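Local coordinates for protein putative branched-chain amino acid ABC transporter (PDB 4PYR) that is of uncertain function but resembles periplasmic binding proteins, binds glutathione and may regulate an enzyme, at residues D120-D132 and W146-F159. Residues are numbered along the deposited sequence; the frame is centred on the assembly and turned at random. Where two conformers were deposited one is given.
Sequences DSRAAPLLVVGGD and WRAAAGKPVRQMAF
P125 lies over the indole of W146, its CG 3.8 Å from the centroid of the six-membered ring and 21° off the ring normal, a CH-pi contact that suits the flat, electron-rich face. V154 joins them, its CG2 3.8 Å from P125 CG and over that same indole face. This apolar cluster lies where strand 125-129 begins and helix 133-150 ends, in a parallel beta-alpha-beta unit completed by strand 155-158 and consistent with the periplasmic binding protein fold. W146 reaches from the last turn of its helix to helix 106-119, where R118 makes a cation-pi contact with it.

Along the strands, side chains alternate between two helical layers. L127 and V129 face helix 133-150; L127 CD2 meets V154 CG1 at 4.0 Å, and the extended chain of Q156 (chi2 179°) runs beside L127 and carries its amide over to V129, NE2 3.8 Å from CG2. V128, on the other face with L126 and the selenomethionine M157, brings CG1 to 4.0 Å from F159 CB, both side chains touching L167 of helix 165-172; a beta-branched residue suits this buried strand position.

Between the backbones, L127 and V129 each give one hydrogen bond to segment 146-159 and accept one from it: L127 N to R155 O (2.8 Å, 171° at the hydrogen), M157 N to L127 O, V129 N to M157 O and F159 N to V129 O. Strand 155-158 is outermost in the sheet within this chain, and water enters at both ends of the pairing. One water donates to V129 O and F159 O; another donates to P125 O at 2.6 Å and accepts from R155 N at 3.0 Å.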
loop_
_atom_site.group_PDB
_atom_site.type_symbol
_atom_site.label_atom_id
_atom_site.label_comp_id
_atom_site.label_asym_id
_atom_site.label_seq_id
_atom_site.Cartn_x
_atom_site.Cartn_y
_atom_site.Cartn_z
ATOM N N ASP A 120 -4.657 -2.416 -21.268
ATOM C CA ASP A 120 -3.691 -3.000 -22.214
ATOM C C ASP A 120 -4.321 -4.038 -23.180
ATOM O O ASP A 120 -3.594 -4.778 -23.836
ATOM C CB ASP A 120 -2.542 -3.710 -21.456
ATOM C CG ASP A 120 -1.529 -2.769 -20.803
ATOM O OD1 ASP A 120 -1.604 -1.548 -21.033
ATOM O OD2 ASP A 120 -0.600 -3.292 -20.073
ATOM N N SER A 121 -5.655 -4.118 -23.238
ATOM C CA SER A 121 -6.389 -4.985 -24.171
ATOM C C SER A 121 -6.061 -6.460 -24.065
ATOM O O SER A 121 -6.048 -7.178 -25.077
ATOM C CB SER A 121 -6.217 -4.542 -25.639
ATOM O OG SER A 121 -6.715 -3.245 -25.850
ATOM N N ARG A 122 -5.800 -6.916 -22.846
ATOM C CA ARG A 122 -5.619 -8.344 -22.610
ATOM C C ARG A 122 -7.012 -8.924 -22.549
ATOM O O ARG A 122 -7.745 -8.632 -21.640
ATOM C CB ARG A 122 -4.876 -8.608 -21.311
ATOM C CG ARG A 122 -3.527 -7.902 -21.227
ATOM C CD ARG A 122 -2.793 -7.924 -22.555
ATOM N NE ARG A 122 -1.464 -7.340 -22.394
ATOM C CZ ARG A 122 -0.615 -7.148 -23.387
ATOM N NH1 ARG A 122 -0.935 -7.497 -24.615
ATOM N NH2 ARG A 122 0.562 -6.593 -23.137
ATOM N N ALA A 123 -7.376 -9.721 -23.537
ATOM C CA ALA A 123 -8.743 -10.246 -23.624
ATOM C C ALA A 123 -8.949 -11.568 -22.889
ATOM O O ALA A 123 -10.069 -11.897 -22.492
ATOM C CB ALA A 123 -9.134 -10.415 -25.075
ATOM N N ALA A 124 -7.884 -12.329 -22.737
ATOM C CA ALA A 124 -7.981 -13.673 -22.197
ATOM C C ALA A 124 -6.758 -13.974 -21.323
ATOM O O ALA A 124 -5.964 -14.848 -21.628
ATOM C CB ALA A 124 -8.132 -14.685 -23.321
ATOM N N PRO A 125 -6.595 -13.225 -20.237
ATOM C CA PRO A 125 -5.453 -13.503 -19.390
ATOM C C PRO A 125 -5.675 -14.748 -18.544
ATOM O O PRO A 125 -6.806 -15.156 -18.279
ATOM C CB PRO A 125 -5.393 -12.294 -18.475
ATOM C CG PRO A 125 -6.832 -11.868 -18.379
ATOM C CD PRO A 125 -7.366 -12.072 -19.745
ATOM N N LEU A 126 -4.567 -15.351 -18.134
ATOM C CA LEU A 126 -4.580 -16.399 -17.146
ATOM C C LEU A 126 -4.070 -15.874 -15.835
ATOM O O LEU A 126 -2.954 -15.355 -15.759
ATOM C CB LEU A 126 -3.680 -17.542 -17.597
ATOM C CG LEU A 126 -3.540 -18.702 -16.597
ATOM C CD1 LEU A 126 -4.863 -19.439 -16.420
ATOM C CD2 LEU A 126 -2.420 -19.668 -16.958
ATOM N N LEU A 127 -4.886 -15.953 -14.790
ATOM C CA LEU A 127 -4.495 -15.583 -13.433
ATOM C C LEU A 127 -3.906 -16.792 -12.737
ATOM O O LEU A 127 -4.580 -17.849 -12.631
ATOM C CB LEU A 127 -5.715 -15.048 -12.643
ATOM C CG LEU A 127 -5.552 -14.783 -11.153
ATOM C CD1 LEU A 127 -4.588 -13.643 -10.886
ATOM C CD2 LEU A 127 -6.911 -14.440 -10.560
ATOM N N VAL A 128 -2.642 -16.688 -12.320
ATOM C CA VAL A 128 -1.997 -17.799 -11.652
ATOM C C VAL A 128 -1.842 -17.441 -10.212
ATOM O O VAL A 128 -1.333 -16.364 -9.911
ATOM C CB VAL A 128 -0.615 -18.045 -12.305
ATOM C CG1 VAL A 128 0.149 -19.105 -11.519
ATOM C CG2 VAL A 128 -0.818 -18.398 -13.763
ATOM N N VAL A 129 -2.315 -18.311 -9.323
ATOM C CA VAL A 129 -2.381 -18.001 -7.894
ATOM C C VAL A 129 -1.656 -19.026 -7.009
ATOM O O VAL A 129 -1.928 -20.234 -7.084
ATOM C CB VAL A 129 -3.854 -17.931 -7.446
ATOM C CG1 VAL A 129 -3.908 -17.445 -6.018
ATOM C CG2 VAL A 129 -4.666 -17.054 -8.383
ATOM N N GLY A 130 -0.739 -18.515 -6.177
ATOM C CA GLY A 130 0.026 -19.320 -5.222
ATOM C C GLY A 130 -0.858 -19.772 -4.054
ATOM O O GLY A 130 -2.065 -19.437 -3.971
ATOM N N GLY A 131 -0.240 -20.459 -3.120
ATOM C CA GLY A 131 -0.929 -21.047 -1.992
ATOM C C GLY A 131 -0.761 -20.315 -0.673
ATOM O O GLY A 131 -1.355 -20.712 0.334
ATOM N N ASP A 132 0.048 -19.266 -0.647
ATOM C CA ASP A 132 0.288 -18.528 0.580
ATOM C C ASP A 132 -0.861 -17.532 0.728
ATOM O O ASP A 132 -1.535 -17.208 -0.255
ATOM C CB ASP A 132 1.626 -17.784 0.525
ATOM C CG ASP A 132 1.711 -16.862 -0.649
ATOM O OD1 ASP A 132 1.916 -17.390 -1.750
ATOM O OD2 ASP A 132 1.475 -15.652 -0.517
ATOM N N TRP A 146 -11.772 -8.217 -12.240
ATOM C CA TRP A 146 -11.859 -8.614 -13.643
ATOM C C TRP A 146 -13.316 -8.922 -14.015
ATOM O O TRP A 146 -13.819 -8.473 -15.039
ATOM C CB TRP A 146 -10.962 -9.911 -13.914
ATOM C CG TRP A 146 -10.878 -10.168 -15.374
ATOM C CD1 TRP A 146 -11.680 -10.969 -16.126
ATOM C CD2 TRP A 146 -9.979 -9.537 -16.274
ATOM N NE1 TRP A 146 -11.343 -10.867 -17.451
ATOM C CE2 TRP A 146 -10.280 -10.009 -17.564
ATOM C CE3 TRP A 146 -8.924 -8.621 -16.107
ATOM C CZ2 TRP A 146 -9.603 -9.560 -18.703
ATOM C CZ3 TRP A 146 -8.264 -8.200 -17.203
ATOM C CH2 TRP A 146 -8.606 -8.664 -18.501
ATOM N N ARG A 147 -13.963 -9.727 -13.188
ATOM C CA ARG A 147 -15.377 -10.073 -13.440
ATOM C C ARG A 147 -16.279 -8.814 -13.507
ATOM O O ARG A 147 -17.137 -8.712 -14.397
ATOM C CB ARG A 147 -15.921 -11.093 -12.404
ATOM C CG ARG A 147 -17.282 -11.704 -12.780
ATOM C CD ARG A 147 -17.966 -12.294 -11.560
ATOM N NE ARG A 147 -17.247 -13.494 -11.060
ATOM C CZ ARG A 147 -17.522 -14.761 -11.420
ATOM N NH1 ARG A 147 -18.488 -15.005 -12.290
ATOM N NH2 ARG A 147 -16.840 -15.775 -10.929
ATOM N N ALA A 148 -16.055 -7.880 -12.578
ATOM C CA ALA A 148 -16.824 -6.642 -12.517
ATOM C C ALA A 148 -16.690 -5.855 -13.826
ATOM O O ALA A 148 -17.650 -5.345 -14.351
ATOM C CB ALA A 148 -16.386 -5.775 -11.315
ATOM N N ALA A 149 -15.454 -5.755 -14.306
ATOM C CA ALA A 149 -15.139 -4.988 -15.508
ATOM C C ALA A 149 -15.576 -5.718 -16.795
ATOM O O ALA A 149 -16.117 -5.120 -17.679
ATOM C CB ALA A 149 -13.657 -4.647 -15.541
ATOM N N ALA A 150 -15.327 -7.029 -16.871
ATOM C CA ALA A 150 -15.535 -7.783 -18.118
ATOM C C ALA A 150 -16.899 -8.474 -18.192
ATOM O O ALA A 150 -17.359 -8.888 -19.265
ATOM C CB ALA A 150 -14.418 -8.810 -18.275
ATOM N N GLY A 151 -17.552 -8.602 -17.047
ATOM C CA GLY A 151 -18.820 -9.312 -16.970
ATOM C C GLY A 151 -18.702 -10.819 -17.195
ATOM O O GLY A 151 -19.697 -11.480 -17.402
ATOM N N LYS A 152 -17.479 -11.347 -17.182
ATOM C CA LYS A 152 -17.216 -12.797 -17.303
ATOM C C LYS A 152 -16.016 -13.045 -16.373
ATOM O O LYS A 152 -15.195 -12.158 -16.162
ATOM C CB LYS A 152 -16.849 -13.198 -18.748
ATOM C CG LYS A 152 -17.954 -13.043 -19.803
ATOM C CD LYS A 152 -18.939 -14.212 -19.883
ATOM C CE LYS A 152 -20.005 -14.040 -20.967
ATOM N NZ LYS A 152 -20.441 -15.327 -21.600
ATOM N N PRO A 153 -15.919 -14.252 -15.789
ATOM C CA PRO A 153 -14.770 -14.572 -14.916
ATOM C C PRO A 153 -13.447 -14.627 -15.682
ATOM O O PRO A 153 -13.408 -14.917 -16.903
ATOM C CB PRO A 153 -15.151 -15.944 -14.343
ATOM C CG PRO A 153 -16.143 -16.481 -15.266
ATOM C CD PRO A 153 -16.882 -15.357 -15.893
ATOM N N VAL A 154 -12.378 -14.318 -14.984
ATOM C CA VAL A 154 -11.030 -14.582 -15.525
ATOM C C VAL A 154 -10.706 -16.058 -15.358
ATOM O O VAL A 154 -11.105 -16.652 -14.378
ATOM C CB VAL A 154 -9.987 -13.689 -14.825
ATOM C CG1 VAL A 154 -9.696 -14.141 -13.398
ATOM C CG2 VAL A 154 -8.694 -13.639 -15.615
ATOM N N ARG A 155 -9.998 -16.624 -16.331
ATOM C CA ARG A 155 -9.415 -17.965 -16.180
ATOM C C ARG A 155 -8.375 -17.942 -15.077
ATOM O O ARG A 155 -7.454 -17.136 -15.100
ATOM C CB ARG A 155 -8.762 -18.399 -17.484
ATOM C CG ARG A 155 -8.261 -19.835 -17.469
ATOM C CD ARG A 155 -8.506 -20.500 -18.815
ATOM N NE ARG A 155 -9.932 -20.582 -19.063
ATOM C CZ ARG A 155 -10.637 -21.696 -18.953
ATOM N NH1 ARG A 155 -10.058 -22.821 -18.618
ATOM N NH2 ARG A 155 -11.915 -21.680 -19.184
ATOM N N GLN A 156 -8.528 -18.835 -14.107
ATOM C CA GLN A 156 -7.724 -18.839 -12.908
ATOM C C GLN A 156 -7.192 -20.243 -12.614
ATOM O O GLN A 156 -7.955 -21.200 -12.621
ATOM C CB GLN A 156 -8.576 -18.359 -11.757
ATOM C CG GLN A 156 -7.862 -18.345 -10.454
ATOM C CD GLN A 156 -8.690 -17.856 -9.314
ATOM O OE1 GLN A 156 -9.658 -17.085 -9.482
ATOM N NE2 GLN A 156 -8.293 -18.261 -8.132
HETATM N N MSE A 157 -5.894 -20.336 -12.342
HETATM C CA MSE A 157 -5.262 -21.612 -12.074
HETATM C C MSE A 157 -4.465 -21.520 -10.806
HETATM O O MSE A 157 -3.532 -20.691 -10.747
HETATM C CB MSE A 157 -4.336 -21.971 -13.231
HETATM C CG MSE A 157 -5.109 -22.069 -14.540
HETATM SE SE MSE A 157 -4.086 -23.153 -15.828
HETATM C CE MSE A 157 -3.816 -24.743 -14.695
ATOM N N ALA A 158 -4.577 -22.546 -9.968
ATOM C CA ALA A 158 -3.702 -22.723 -8.811
ATOM C C ALA A 158 -2.311 -23.146 -9.298
ATOM O O ALA A 158 -2.195 -24.061 -10.085
ATOM C CB ALA A 158 -4.264 -23.819 -7.911
ATOM N N PHE A 159 -1.285 -22.412 -8.874
ATOM C CA PHE A 159 0.097 -22.810 -9.192
ATOM C C PHE A 159 0.441 -24.154 -8.573
ATOM O O PHE A 159 0.158 -24.370 -7.405
ATOM C CB PHE A 159 1.065 -21.749 -8.699
ATOM C CG PHE A 159 2.498 -22.032 -9.116
ATOM C CD1 PHE A 159 2.870 -21.847 -10.419
ATOM C CD2 PHE A 159 3.429 -22.454 -8.206
ATOM C CE1 PHE A 159 4.170 -22.103 -10.840
ATOM C CE2 PHE A 159 4.724 -22.724 -8.619
ATOM C CZ PHE A 159 5.093 -22.533 -9.933
HETATM O O HOH W 1 -11.034 -13.226 -19.861
HETATM O O HOH W 2 -9.354 -15.228 -18.908
HETATM O O HOH W 3 -0.877 -22.610 -5.694
#